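Xylose isomerase-like TIM barrel domain-containing protein (Thermus thermophilus, PDB 3AYV) is of uncharacterised function but binds a cluster of zinc ions in a TIM barrel related to AP endonucleases and may help protect against oxidative stress. Local coordinates at residues F7-A12 with P32-E37; L61-P66 with G72-R77; R125-G130 with A154-F159; L134-H139 with H185-D190. All coordinates share one frame; numbering follows the deposited sequence.

Contact 1: F7-A12 with P32-E37; sequences FPLSRA and PALLEE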
loop_
_atom_site.group_PDB
_atom_site.type_symbol
_atom_site.label_atom_id
_atom_site.label_comp_id
_atom_site.label_asym_id
_atom_site.label_seq_id
_atom_site.Cartn_x
_atom_site.Cartn_y
_atom_site.Cartn_z
ATOM N N PHE A 7 -5.582 -6.267 6.428
ATOM C CA PHE A 7 -6.964 -6.306 6.928
ATOM C C PHE A 7 -7.336 -4.915 7.422
ATOM O O PHE A 7 -6.475 -4.159 7.872
ATOM C CB PHE A 7 -7.121 -7.346 8.074
ATOM C CG PHE A 7 -6.180 -7.123 9.237
ATOM C CD1 PHE A 7 -4.906 -7.663 9.220
ATOM C CD2 PHE A 7 -6.572 -6.361 10.332
ATOM C CE1 PHE A 7 -4.021 -7.444 10.281
ATOM C CE2 PHE A 7 -5.697 -6.128 11.413
ATOM C CZ PHE A 7 -4.426 -6.695 11.398
ATOM N N PRO A 8 -8.621 -4.554 7.329
ATOM C CA PRO A 8 -9.045 -3.300 7.943
ATOM C C PRO A 8 -9.076 -3.392 9.470
ATOM O O PRO A 8 -9.350 -4.471 10.029
ATOM C CB PRO A 8 -10.456 -3.095 7.391
ATOM C CG PRO A 8 -10.932 -4.477 7.060
ATOM C CD PRO A 8 -9.716 -5.235 6.614
ATOM N N LEU A 9 -8.814 -2.268 10.129
ATOM C CA LEU A 9 -8.945 -2.158 11.576
ATOM C C LEU A 9 -10.329 -2.665 12.021
ATOM O O LEU A 9 -10.458 -3.310 13.078
ATOM C CB LEU A 9 -8.725 -0.708 11.998
ATOM C CG LEU A 9 -8.857 -0.389 13.486
ATOM C CD1 LEU A 9 -7.852 -1.258 14.286
ATOM C CD2 LEU A 9 -8.657 1.106 13.708
ATOM N N SER A 10 -11.343 -2.429 11.183
ATOM C CA SER A 10 -12.717 -2.842 11.476
ATOM C C SER A 10 -12.889 -4.361 11.559
ATOM O O SER A 10 -13.891 -4.839 12.091
ATOM C CB SER A 10 -13.701 -2.254 10.455
ATOM O OG SER A 10 -13.420 -2.722 9.149
ATOM N N ARG A 11 -11.918 -5.112 11.041
ATOM C CA ARG A 11 -11.982 -6.572 11.073
ATOM C C ARG A 11 -10.791 -7.172 11.791
ATOM O O ARG A 11 -10.419 -8.302 11.502
ATOM C CB ARG A 11 -12.059 -7.139 9.653
ATOM C CG ARG A 11 -13.385 -6.912 8.979
ATOM C CD ARG A 11 -13.302 -7.213 7.494
ATOM N NE ARG A 11 -14.286 -6.412 6.768
ATOM C CZ ARG A 11 -14.204 -6.067 5.482
ATOM N NH1 ARG A 11 -13.171 -6.455 4.726
ATOM N NH2 ARG A 11 -15.165 -5.326 4.945
ATOM N N ALA A 12 -10.183 -6.422 12.707
ATOM C CA ALA A 12 -8.955 -6.875 13.365
ATOM C C ALA A 12 -9.215 -8.111 14.226
ATOM O O ALA A 12 -8.469 -9.086 14.149
ATOM C CB ALA A 12 -8.329 -5.761 14.191
ATOM N N PRO A 32 -11.420 5.187 8.096
ATOM C CA PRO A 32 -11.623 6.590 8.490
ATOM C C PRO A 32 -12.666 6.756 9.615
ATOM O O PRO A 32 -12.482 7.595 10.489
ATOM C CB PRO A 32 -12.150 7.241 7.195
ATOM C CG PRO A 32 -11.616 6.382 6.093
ATOM C CD PRO A 32 -11.494 4.989 6.637
ATOM N N ALA A 33 -13.744 5.979 9.569
ATOM C CA ALA A 33 -14.791 6.036 10.595
ATOM C C ALA A 33 -14.269 5.673 11.995
ATOM O O ALA A 33 -14.895 6.041 12.995
ATOM C CB ALA A 33 -15.951 5.119 10.236
ATOM N N LEU A 34 -13.142 4.960 12.049
ATOM C CA LEU A 34 -12.592 4.442 13.303
ATOM C C LEU A 34 -11.365 5.177 13.810
ATOM O O LEU A 34 -10.781 4.758 14.813
ATOM C CB LEU A 34 -12.281 2.959 13.190
ATOM C CG LEU A 34 -13.427 2.026 12.826
ATOM C CD1 LEU A 34 -12.931 0.578 12.752
ATOM C CD2 LEU A 34 -14.648 2.170 13.781
ATOM N N LEU A 35 -10.992 6.279 13.159
ATOM C CA LEU A 35 -9.738 6.961 13.480
ATOM C C LEU A 35 -9.689 7.519 14.899
ATOM O O LEU A 35 -8.624 7.560 15.499
ATOM C CB LEU A 35 -9.392 8.054 12.459
ATOM C CG LEU A 35 -8.777 7.545 11.145
ATOM C CD1 LEU A 35 -8.763 8.669 10.084
ATOM C CD2 LEU A 35 -7.351 6.981 11.363
ATOM N N GLU A 36 -10.842 7.926 15.421
ATOM C CA GLU A 36 -10.920 8.528 16.755
ATOM C C GLU A 36 -11.138 7.496 17.882
ATOM O O GLU A 36 -11.274 7.866 19.044
ATOM C CB GLU A 36 -12.038 9.583 16.782
ATOM C CG GLU A 36 -11.990 10.595 15.622
ATOM C CD GLU A 36 -11.497 11.980 16.001
ATOM O OE1 GLU A 36 -12.254 12.943 15.739
ATOM O OE2 GLU A 36 -10.365 12.130 16.533
ATOM N N GLU A 37 -11.170 6.214 17.553
ATOM C CA GLU A 37 -11.503 5.179 18.542
ATOM C C GLU A 37 -10.255 4.694 19.296
ATOM O O GLU A 37 -9.698 3.642 18.974
ATOM C CB GLU A 37 -12.203 4.006 17.856
ATOM C CG GLU A 37 -13.490 4.391 17.120
ATOM C CD GLU A 37 -14.477 5.122 18.018
ATOM O OE1 GLU A 37 -14.941 4.511 19.005
ATOM O OE2 GLU A 37 -14.776 6.311 17.741
#

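Contact 2: L61-P66 with G72-R77; sequences LDLLSP and GLTLRR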
loop_
_atom_site.group_PDB
_atom_site.type_symbol
_atom_site.label_atom_id
_atom_site.label_comp_id
_atom_site.label_asym_id
_atom_site.label_seq_id
_atom_site.Cartn_x
_atom_site.Cartn_y
_atom_site.Cartn_z
ATOM N N LEU A 61 -10.107 10.433 -1.471
ATOM C CA LEU A 61 -9.148 11.457 -1.080
ATOM C C LEU A 61 -8.203 11.814 -2.223
ATOM O O LEU A 61 -7.867 10.970 -3.049
ATOM C CB LEU A 61 -8.308 10.974 0.119
ATOM C CG LEU A 61 -9.135 10.561 1.356
ATOM C CD1 LEU A 61 -8.228 10.081 2.500
ATOM C CD2 LEU A 61 -10.085 11.641 1.846
ATOM N N ASP A 62 -7.756 13.072 -2.232
ATOM C CA ASP A 62 -6.770 13.551 -3.184
ATOM C C ASP A 62 -6.240 14.901 -2.702
ATOM O O ASP A 62 -7.010 15.878 -2.585
ATOM C CB ASP A 62 -7.401 13.691 -4.596
ATOM C CG ASP A 62 -6.406 14.146 -5.624
ATOM O OD1 ASP A 62 -5.186 14.135 -5.333
ATOM O OD2 ASP A 62 -6.830 14.523 -6.743
ATOM N N LEU A 63 -4.932 14.957 -2.430
ATOM C CA LEU A 63 -4.284 16.220 -2.063
ATOM C C LEU A 63 -4.421 17.299 -3.155
ATOM O O LEU A 63 -4.324 18.504 -2.863
ATOM C CB LEU A 63 -2.795 16.000 -1.726
ATOM C CG LEU A 63 -2.518 15.219 -0.430
ATOM C CD1 LEU A 63 -1.003 14.952 -0.324
ATOM C CD2 LEU A 63 -3.027 16.037 0.796
ATOM N N LEU A 64 -4.644 16.857 -4.384
ATOM C CA LEU A 64 -4.711 17.760 -5.524
ATOM C C LEU A 64 -6.144 17.864 -6.058
ATOM O O LEU A 64 -6.345 18.318 -7.197
ATOM C CB LEU A 64 -3.772 17.278 -6.624
ATOM C CG LEU A 64 -2.287 17.131 -6.276
ATOM C CD1 LEU A 64 -1.602 16.725 -7.560
ATOM C CD2 LEU A 64 -1.696 18.466 -5.712
ATOM N N SER A 65 -7.120 17.432 -5.257
ATOM C CA SER A 65 -8.532 17.612 -5.625
ATOM C C SER A 65 -8.854 19.083 -6.010
ATOM O O SER A 65 -8.424 20.026 -5.318
ATOM C CB SER A 65 -9.445 17.243 -4.453
ATOM O OG SER A 65 -10.822 17.341 -4.865
ATOM N N PRO A 66 -9.672 19.283 -7.066
ATOM C CA PRO A 66 -10.145 20.656 -7.329
ATOM C C PRO A 66 -11.075 21.178 -6.231
ATOM O O PRO A 66 -11.296 22.396 -6.137
ATOM C CB PRO A 66 -10.900 20.538 -8.691
ATOM C CG PRO A 66 -11.281 19.080 -8.774
ATOM C CD PRO A 66 -10.107 18.328 -8.104
ATOM N N GLY A 72 -8.283 19.601 2.071
ATOM C CA GLY A 72 -8.163 19.780 3.525
ATOM C C GLY A 72 -8.379 18.476 4.291
ATOM O O GLY A 72 -7.586 18.098 5.174
ATOM N N LEU A 73 -9.468 17.787 3.957
ATOM C CA LEU A 73 -9.794 16.496 4.561
ATOM C C LEU A 73 -8.685 15.449 4.324
ATOM O O LEU A 73 -8.299 14.693 5.253
ATOM C CB LEU A 73 -11.136 15.981 4.011
ATOM C CG LEU A 73 -11.538 14.601 4.554
ATOM C CD1 LEU A 73 -11.902 14.587 6.083
ATOM C CD2 LEU A 73 -12.682 14.006 3.720
ATOM N N THR A 74 -8.187 15.412 3.081
ATOM C CA THR A 74 -7.136 14.467 2.689
ATOM C C THR A 74 -5.883 14.676 3.550
ATOM O O THR A 74 -5.325 13.715 4.091
ATOM C CB THR A 74 -6.759 14.602 1.188
ATOM O OG1 THR A 74 -7.937 14.357 0.398
ATOM C CG2 THR A 74 -5.723 13.550 0.789
ATOM N N LEU A 75 -5.468 15.932 3.665
ATOM C CA LEU A 75 -4.317 16.241 4.511
ATOM C C LEU A 75 -4.548 15.792 5.957
ATOM O O LEU A 75 -3.667 15.117 6.528
ATOM C CB LEU A 75 -3.940 17.723 4.424
ATOM C CG LEU A 75 -2.652 18.130 5.159
ATOM C CD1 LEU A 75 -1.448 17.332 4.619
ATOM C CD2 LEU A 75 -2.445 19.650 4.996
ATOM N N ARG A 76 -5.715 16.123 6.525
ATOM C CA ARG A 76 -6.054 15.700 7.906
ATOM C C ARG A 76 -6.045 14.174 8.067
ATOM O O ARG A 76 -5.503 13.643 9.064
ATOM C CB ARG A 76 -7.390 16.301 8.382
ATOM C CG ARG A 76 -7.375 17.812 8.602
ATOM C CD ARG A 76 -8.684 18.357 9.266
ATOM N NE ARG A 76 -9.953 18.032 8.587
ATOM C CZ ARG A 76 -10.519 18.782 7.631
ATOM N NH1 ARG A 76 -9.928 19.881 7.181
ATOM N NH2 ARG A 76 -11.669 18.411 7.091
ATOM N N ARG A 77 -6.611 13.466 7.084
ATOM C CA ARG A 77 -6.646 11.999 7.087
ATOM C C ARG A 77 -5.239 11.359 7.066
ATOM O O ARG A 77 -4.971 10.376 7.817
ATOM C CB ARG A 77 -7.466 11.476 5.895
ATOM C CG ARG A 77 -8.980 11.698 6.029
ATOM C CD ARG A 77 -9.586 10.702 6.973
ATOM N NE ARG A 77 -11.052 10.768 7.059
ATOM C CZ ARG A 77 -11.734 11.146 8.132
ATOM N NH1 ARG A 77 -11.099 11.542 9.239
ATOM N NH2 ARG A 77 -13.058 11.113 8.108
#

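Contact 3: R125-G130 with A154-F159; sequences RARTLG and AGELGF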
loop_
_atom_site.group_PDB
_atom_site.type_symbol
_atom_site.label_atom_id
_atom_site.label_comp_id
_atom_site.label_asym_id
_atom_site.label_seq_id
_atom_site.Cartn_x
_atom_site.Cartn_y
_atom_site.Cartn_z
ATOM N N ARG A 125 5.976 14.830 8.634
ATOM C CA ARG A 125 5.342 14.181 9.795
ATOM C C ARG A 125 5.836 12.741 9.954
ATOM O O ARG A 125 6.125 12.295 11.073
ATOM C CB ARG A 125 3.786 14.228 9.709
ATOM C CG ARG A 125 3.047 13.708 10.957
ATOM C CD ARG A 125 3.480 14.467 12.240
ATOM N NE ARG A 125 2.684 14.090 13.426
ATOM C CZ ARG A 125 3.167 13.986 14.667
ATOM N NH1 ARG A 125 4.455 14.209 14.915
ATOM N NH2 ARG A 125 2.371 13.627 15.671
ATOM N N ALA A 126 5.892 12.013 8.841
ATOM C CA ALA A 126 6.428 10.647 8.817
ATOM C C ALA A 126 7.874 10.608 9.354
ATOM O O ALA A 126 8.227 9.744 10.181
ATOM C CB ALA A 126 6.353 10.081 7.382
ATOM N N ARG A 127 8.670 11.583 8.934
ATOM C CA ARG A 127 10.073 11.666 9.360
ATOM C C ARG A 127 10.149 11.887 10.874
ATOM O O ARG A 127 10.879 11.158 11.580
ATOM C CB ARG A 127 10.800 12.764 8.584
ATOM C CG ARG A 127 12.264 12.911 8.947
ATOM C CD ARG A 127 13.112 13.557 7.848
ATOM N NE ARG A 127 12.478 14.717 7.247
ATOM C CZ ARG A 127 12.169 14.841 5.955
ATOM N NH1 ARG A 127 12.442 13.880 5.071
ATOM N NH2 ARG A 127 11.575 15.945 5.550
ATOM N N THR A 128 9.372 12.844 11.380
ATOM C CA THR A 128 9.306 13.112 12.835
ATOM C C THR A 128 8.943 11.871 13.647
ATOM O O THR A 128 9.584 11.563 14.678
ATOM C CB THR A 128 8.320 14.269 13.152
ATOM O OG1 THR A 128 8.819 15.467 12.560
ATOM C CG2 THR A 128 8.135 14.452 14.684
ATOM N N LEU A 129 7.944 11.133 13.159
ATOM C CA LEU A 129 7.469 9.912 13.803
ATOM C C LEU A 129 8.322 8.649 13.624
ATOM O O LEU A 129 8.115 7.656 14.326
ATOM C CB LEU A 129 5.995 9.643 13.396
ATOM C CG LEU A 129 4.985 10.690 13.887
ATOM C CD1 LEU A 129 3.618 10.535 13.126
ATOM C CD2 LEU A 129 4.743 10.630 15.407
ATOM N N GLY A 130 9.252 8.659 12.682
ATOM C CA GLY A 130 10.080 7.506 12.413
ATOM C C GLY A 130 9.353 6.433 11.613
ATOM O O GLY A 130 9.705 5.261 11.683
ATOM N N ALA A 154 13.908 12.606 -2.967
ATOM C CA ALA A 154 15.322 12.230 -2.828
ATOM C C ALA A 154 15.542 11.146 -1.787
ATOM O O ALA A 154 16.375 11.308 -0.900
ATOM C CB ALA A 154 16.154 13.477 -2.464
ATOM N N GLY A 155 14.779 10.066 -1.872
ATOM C CA GLY A 155 14.970 8.944 -0.957
ATOM C C GLY A 155 14.143 8.956 0.321
ATOM O O GLY A 155 14.170 7.975 1.076
ATOM N N GLU A 156 13.424 10.047 0.584
ATOM C CA GLU A 156 12.561 10.156 1.771
ATOM C C GLU A 156 11.152 9.574 1.547
ATOM O O GLU A 156 10.330 9.528 2.474
ATOM C CB GLU A 156 12.446 11.618 2.228
ATOM C CG GLU A 156 13.841 12.210 2.579
ATOM C CD GLU A 156 14.479 11.407 3.686
ATOM O OE1 GLU A 156 13.895 11.376 4.794
ATOM O OE2 GLU A 156 15.532 10.775 3.442
ATOM N N LEU A 157 10.877 9.204 0.301
ATOM C CA LEU A 157 9.601 8.563 -0.051
ATOM C C LEU A 157 9.878 7.260 -0.780
ATOM O O LEU A 157 10.632 7.234 -1.762
ATOM C CB LEU A 157 8.800 9.500 -0.948
ATOM C CG LEU A 157 7.430 9.035 -1.400
ATOM C CD1 LEU A 157 6.528 8.868 -0.164
ATOM C CD2 LEU A 157 6.885 10.073 -2.400
ATOM N N GLY A 158 9.276 6.172 -0.315
ATOM C CA GLY A 158 9.477 4.895 -0.985
ATOM C C GLY A 158 8.291 4.574 -1.891
ATOM O O GLY A 158 7.310 5.325 -1.923
ATOM N N PHE A 159 8.393 3.438 -2.586
ATOM C CA PHE A 159 7.392 2.969 -3.536
ATOM C C PHE A 159 6.875 1.574 -3.140
ATOM O O PHE A 159 7.660 0.686 -2.775
ATOM C CB PHE A 159 7.997 2.944 -4.946
ATOM C CG PHE A 159 7.069 2.366 -5.998
ATOM C CD1 PHE A 159 5.795 2.907 -6.192
ATOM C CD2 PHE A 159 7.465 1.270 -6.777
ATOM C CE1 PHE A 159 4.907 2.361 -7.145
ATOM C CE2 PHE A 159 6.604 0.737 -7.753
ATOM C CZ PHE A 159 5.318 1.284 -7.930
#

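Contact 4: L134-H139 with H185-D190; sequences LLENSH and HLHLND. With ZN (zinc ion), chain F; ZN (zinc ion), chain E.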
loop_
_atom_site.group_PDB
_atom_site.type_symbol
_atom_site.label_atom_id
_atom_site.label_comp_id
_atom_site.label_asym_id
_atom_site.label_seq_id
_atom_site.Cartn_x
_atom_site.Cartn_y
_atom_site.Cartn_z
ATOM N N LEU A 134 5.286 5.317 2.081
ATOM C CA LEU A 134 5.383 4.607 0.805
ATOM C C LEU A 134 4.208 4.979 -0.066
ATOM O O LEU A 134 3.069 4.863 0.354
ATOM C CB LEU A 134 5.369 3.082 0.993
ATOM C CG LEU A 134 6.412 2.526 1.965
ATOM C CD1 LEU A 134 6.065 1.088 2.310
ATOM C CD2 LEU A 134 7.796 2.636 1.310
ATOM N N LEU A 135 4.502 5.391 -1.290
ATOM C CA LEU A 135 3.457 5.663 -2.283
ATOM C C LEU A 135 3.194 4.426 -3.127
ATOM O O LEU A 135 4.121 3.841 -3.695
ATOM C CB LEU A 135 3.927 6.842 -3.174
ATOM C CG LEU A 135 3.092 7.272 -4.392
ATOM C CD1 LEU A 135 1.658 7.566 -3.956
ATOM C CD2 LEU A 135 3.756 8.482 -4.997
ATOM N N GLU A 136 1.915 4.037 -3.226
ATOM C CA GLU A 136 1.501 2.827 -3.964
ATOM C C GLU A 136 0.894 3.242 -5.309
ATOM O O GLU A 136 0.197 4.266 -5.367
ATOM C CB GLU A 136 0.458 2.088 -3.119
ATOM C CG GLU A 136 -0.108 0.862 -3.743
ATOM C CD GLU A 136 -1.367 0.374 -3.047
ATOM O OE1 GLU A 136 -1.687 0.796 -1.928
ATOM O OE2 GLU A 136 -2.052 -0.461 -3.630
ATOM N N ASN A 137 1.179 2.497 -6.389
ATOM C CA ASN A 137 0.507 2.799 -7.662
ATOM C C ASN A 137 -0.963 2.373 -7.555
ATOM O O ASN A 137 -1.276 1.330 -6.961
ATOM C CB ASN A 137 1.171 2.088 -8.858
ATOM C CG ASN A 137 1.213 0.560 -8.701
ATOM O OD1 ASN A 137 1.847 0.045 -7.782
ATOM N ND2 ASN A 137 0.516 -0.164 -9.602
ATOM N N SER A 138 -1.833 3.172 -8.167
ATOM C CA SER A 138 -3.259 2.906 -8.215
ATOM C C SER A 138 -3.741 3.044 -9.663
ATOM O O SER A 138 -3.680 2.069 -10.417
ATOM C CB SER A 138 -4.016 3.805 -7.219
ATOM O OG SER A 138 -3.758 5.190 -7.450
ATOM N N HIS A 139 -4.082 4.261 -10.084
ATOM C CA HIS A 139 -4.640 4.520 -11.398
ATOM C C HIS A 139 -3.697 5.211 -12.369
ATOM O O HIS A 139 -4.130 5.564 -13.463
ATOM C CB HIS A 139 -5.957 5.338 -11.274
ATOM C CG HIS A 139 -7.009 4.617 -10.499
ATOM N ND1 HIS A 139 -7.835 3.674 -11.071
ATOM C CD2 HIS A 139 -7.319 4.644 -9.178
ATOM C CE1 HIS A 139 -8.629 3.168 -10.141
ATOM N NE2 HIS A 139 -8.333 3.739 -8.982
ATOM N N HIS A 185 8.390 -2.515 -1.100
ATOM C CA HIS A 185 7.192 -3.015 -0.433
ATOM C C HIS A 185 6.323 -3.510 -1.565
ATOM O O HIS A 185 6.168 -2.822 -2.586
ATOM C CB HIS A 185 6.493 -1.850 0.270
ATOM C CG HIS A 185 5.725 -2.222 1.493
ATOM N ND1 HIS A 185 4.347 -2.200 1.538
ATOM C CD2 HIS A 185 6.136 -2.569 2.733
ATOM C CE1 HIS A 185 3.941 -2.512 2.757
ATOM N NE2 HIS A 185 5.012 -2.759 3.496
ATOM N N LEU A 186 5.792 -4.720 -1.430
ATOM C CA LEU A 186 4.954 -5.264 -2.495
ATOM C C LEU A 186 3.593 -5.629 -1.979
ATOM O O LEU A 186 3.465 -6.227 -0.901
ATOM C CB LEU A 186 5.614 -6.464 -3.194
ATOM C CG LEU A 186 6.721 -5.961 -4.126
ATOM C CD1 LEU A 186 8.070 -6.082 -3.436
ATOM C CD2 LEU A 186 6.697 -6.629 -5.515
ATOM N N HIS A 187 2.577 -5.214 -2.730
ATOM C CA HIS A 187 1.205 -5.613 -2.460
ATOM C C HIS A 187 0.878 -6.756 -3.394
ATOM O O HIS A 187 0.889 -6.593 -4.615
ATOM C CB HIS A 187 0.260 -4.432 -2.674
ATOM C CG HIS A 187 0.140 -3.540 -1.481
ATOM N ND1 HIS A 187 -0.755 -2.497 -1.424
ATOM C CD2 HIS A 187 0.776 -3.552 -0.283
ATOM C CE1 HIS A 187 -0.639 -1.874 -0.263
ATOM N NE2 HIS A 187 0.273 -2.503 0.455
ATOM N N LEU A 188 0.615 -7.922 -2.810
ATOM C CA LEU A 188 0.477 -9.157 -3.583
ATOM C C LEU A 188 -0.929 -9.708 -3.582
ATOM O O LEU A 188 -1.564 -9.795 -2.534
ATOM C CB LEU A 188 1.405 -10.229 -3.031
ATOM C CG LEU A 188 2.910 -9.905 -3.057
ATOM C CD1 LEU A 188 3.606 -11.123 -2.436
ATOM C CD2 LEU A 188 3.378 -9.699 -4.474
ATOM N N ASN A 189 -1.393 -10.058 -4.772
ATOM C CA ASN A 189 -2.631 -10.807 -4.967
ATOM C C ASN A 189 -2.707 -11.159 -6.442
ATOM O O ASN A 189 -1.747 -10.883 -7.165
ATOM C CB ASN A 189 -3.865 -10.022 -4.465
ATOM C CG ASN A 189 -4.024 -8.660 -5.129
ATOM O OD1 ASN A 189 -3.740 -8.494 -6.318
ATOM N ND2 ASN A 189 -4.481 -7.673 -4.352
ATOM N N ASP A 190 -3.813 -11.775 -6.882
ATOM C CA ASP A 190 -4.006 -12.026 -8.296
ATOM C C ASP A 190 -5.370 -11.517 -8.780
ATOM O O ASP A 190 -6.264 -11.217 -7.984
ATOM C CB ASP A 190 -3.802 -13.512 -8.641
ATOM C CG ASP A 190 -3.087 -13.709 -9.972
ATOM O OD1 ASP A 190 -3.067 -12.772 -10.802
ATOM O OD2 ASP A 190 -2.596 -14.835 -10.239
HETATM ZN ZN ZN F . -2.465 -2.478 -3.137
HETATM ZN ZN ZN E . -3.562 0.415 -1.623
HETATM O O HOH W 1 -3.795 -1.625 -1.164
HETATM O O HOH W 2 -5.930 -0.135 -1.997
HETATM O O HOH W 3 -4.788 -3.153 -3.233
#

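Contact 1: F7-A12 with P32-E37
Ser-10 and Leu-34 mark the closest approach of the two backbones, CA to CA 7.5 Å, where a 3-10 segment that follows a strand end meets a second 3-10 segment at the start of a type I turn. At that separation the backbones do not touch, and the join illustrates how leucine side chains can span the gap between two loops. Leu-34 makes most of the contact. With its CG anti to the carbonyl carbon (chi1 -58°) and the chain extended beyond, it brings the CD1 methyl against the CA-CB bond of Ser-10, where CD1 lies 3.7 Å from both atoms. It is therefore the carbon side of the serine that is used; the hydroxyl OG is engaged elsewhere, in a hydrogen bond with Asp-31 OD2. Leu-9 comes in lower on the same side chain, its branch CD2 standing 4.1 Å from Leu-34 CB, the two leucine side chains meeting at a slant. The surface buried is modest, 126 Å², and wholly apolar. Each loop is tightened by its own backbone bonds: Arg-11 N gives to Pro-8 O at 2.8 Å, and Glu-37 N to Leu-34 O at 3.1 Å. The contact ties together the loops that follow the first two strands of the TIM barrel. Around it, Leu-9 packs on Val-28 of strand 25-29 and on Phe-41 and Leu-44 of helix 38-47, while Leu-34 reaches Leu-40 of that helix.

Contact 2: L61-P66 with G72-R77
Leu-61, Asp-62 and Leu-63 wrap around Thr-74, so that a beta-alpha loop of the TIM barrel, built on an Asx turn, folds back against the very helix it leads into. The polar part is small. Asp-62 N donates to Thr-74 OG1 at 2.9 Å, a bent bond of 144°, while the same hydroxyl is hydrogen-bonded to Val-70 O one helical turn back; OG1 is therefore gripped from both the loop and its own helix. In the Asx turn Leu-64 N donates to Asp-62 OD1 at 2.9 Å, approaching from above the carboxylate plane, and a salt bridge from Arg-111 to OD1 secures the same group. The apolar part flanks these bonds. Leu-61 and Thr-74 lie alongside each other, pointing opposite ways, and Leu-61 forks over the helix: its CD1 rests 3.7 Å from Arg-77 CB, and its CD2 lies 4.0 Å from Leu-73 CD2. Leu-63 crosses on the other side of the threonine, with CD2 4.1 Å from Leu-75 CB, and reaches Ala-118 of helix 112-118. Thr-74 serves both parts because its first torsion sets OG1 beside its backbone N, toward Asp-62 N, and CG2 anti to that N, 3.7 Å from Leu-63 CD2.

Contact 3: R125-G130 with A154-F159
Glu-156 meets Arg-127 in a lone salt bridge at the protein surface, and following the second segment explains how the acid is delivered there. Ala-154 has positive phi as the chain leaves helix 147-153, and Gly-155 follows with positive phi again, its O accepting a hydrogen bond from Arg-132 NH1. Glu-156 comes next. Its CG stands anti to the carbonyl carbon and the chain bends at chi2, folding the carboxylate back so that OE1 accepts a hydrogen bond from Arg-127 NH1 at 2.9 Å. The bond is bent, 146° at the hydrogen, and uses the anti side of the carboxylate, 26° out of its plane. Arg-127 contributes the edge of its guanidinium, with Glu-156 OE1 close to that plane; the two flat groups are turned 41° apart, and the one NH1-OE1 bond makes this a single-point bridge and not a two-pronged pairing. NH1 also lies against the glutamate chain, 3.3 Å from Glu-156 CG. In the TIM barrel this places the bridge across two alpha-beta connections: helix 120-129, ending in a Schellman motif at Gly-130, on one side, and the loop entering strand 158-162 on the other, away from the metal sites. Past the bridge, Leu-157 turns to Leu-133 and to Val-149 and Leu-150 of helix 147-153. Gly-158 and Phe-159 then enter the sheet, Gly-158 bonding through its backbone to Leu-133 and Leu-135.

Contact 4: L134-H139 with H185-D190
Leu-134 opens the contact by laying its CD1 over one face of the His-185 ring, a CH-pi contact 3.7 Å from the centroid and 22° off the ring normal. The methyl is displaced toward the CB side of the ring, with CD1 only 3.4 Å from His-185 CG, so packing is tight at this level of the barrel interior. Two residues on, Glu-136 also points inward. Its CG is anti to the backbone N (chi1 178°) and the chain stays extended, which carries the carboxylate to a pair of zinc ions 3.4 Å apart. OE1 binds one, in chain E, at 1.9 Å; OE2 binds the other, in chain F, at 2.1 Å. His-187 comes to that second zinc from two strands along the barrel wall, ND1 at 2.4 Å, and its ring is nearly upright against the carboxylate, the planes 76° apart. The Glu-136 and His-187 side chains are thus joined through metal, and water 1 bridges the same two ions. His-55 and His-96 complete the first site, Asp-162 and Glu-223 the second; a bridging glutamate of this kind recalls the zinc cluster of endonuclease IV. At Asn-137 the chain leaves the strand, and Asn-137 OD1 is hydrogen-bonded to Asp-162 N, a second-shell tie to a metal ligand. His-187 is itself steadied by a hydrogen bond from NE2 to Glu-27 OE1. Strands 132-136 and 185-188 are not sheet neighbours: strand 158-162 lies between them, contributing Cys-160 beside both histidines, while strands 92-96 and 219-222 flank the pair.

Overall arrangement
Four contacts in one TIM barrel show chemistry changing with depth. Contact 4 is the buried one, where side chains of two strands, one strand apart in the sheet, meet inside the barrel through zinc ions and a tightly packed methyl. Contacts 1 and 2 are partly buried and involve loops that follow strands, contact 2 setting its loop on helix 68-87; the first is purely apolar, the second adds a buried hydroxyl bond, and they meet where Arg-77 packs on Pro-32 and Leu-35. Contact 3 lies at the surface and rests on one ion pair. Contacts 3 and 4 nevertheless share the sheet, and Phe-159 of contact 3 packs on Asn-137 of contact 4.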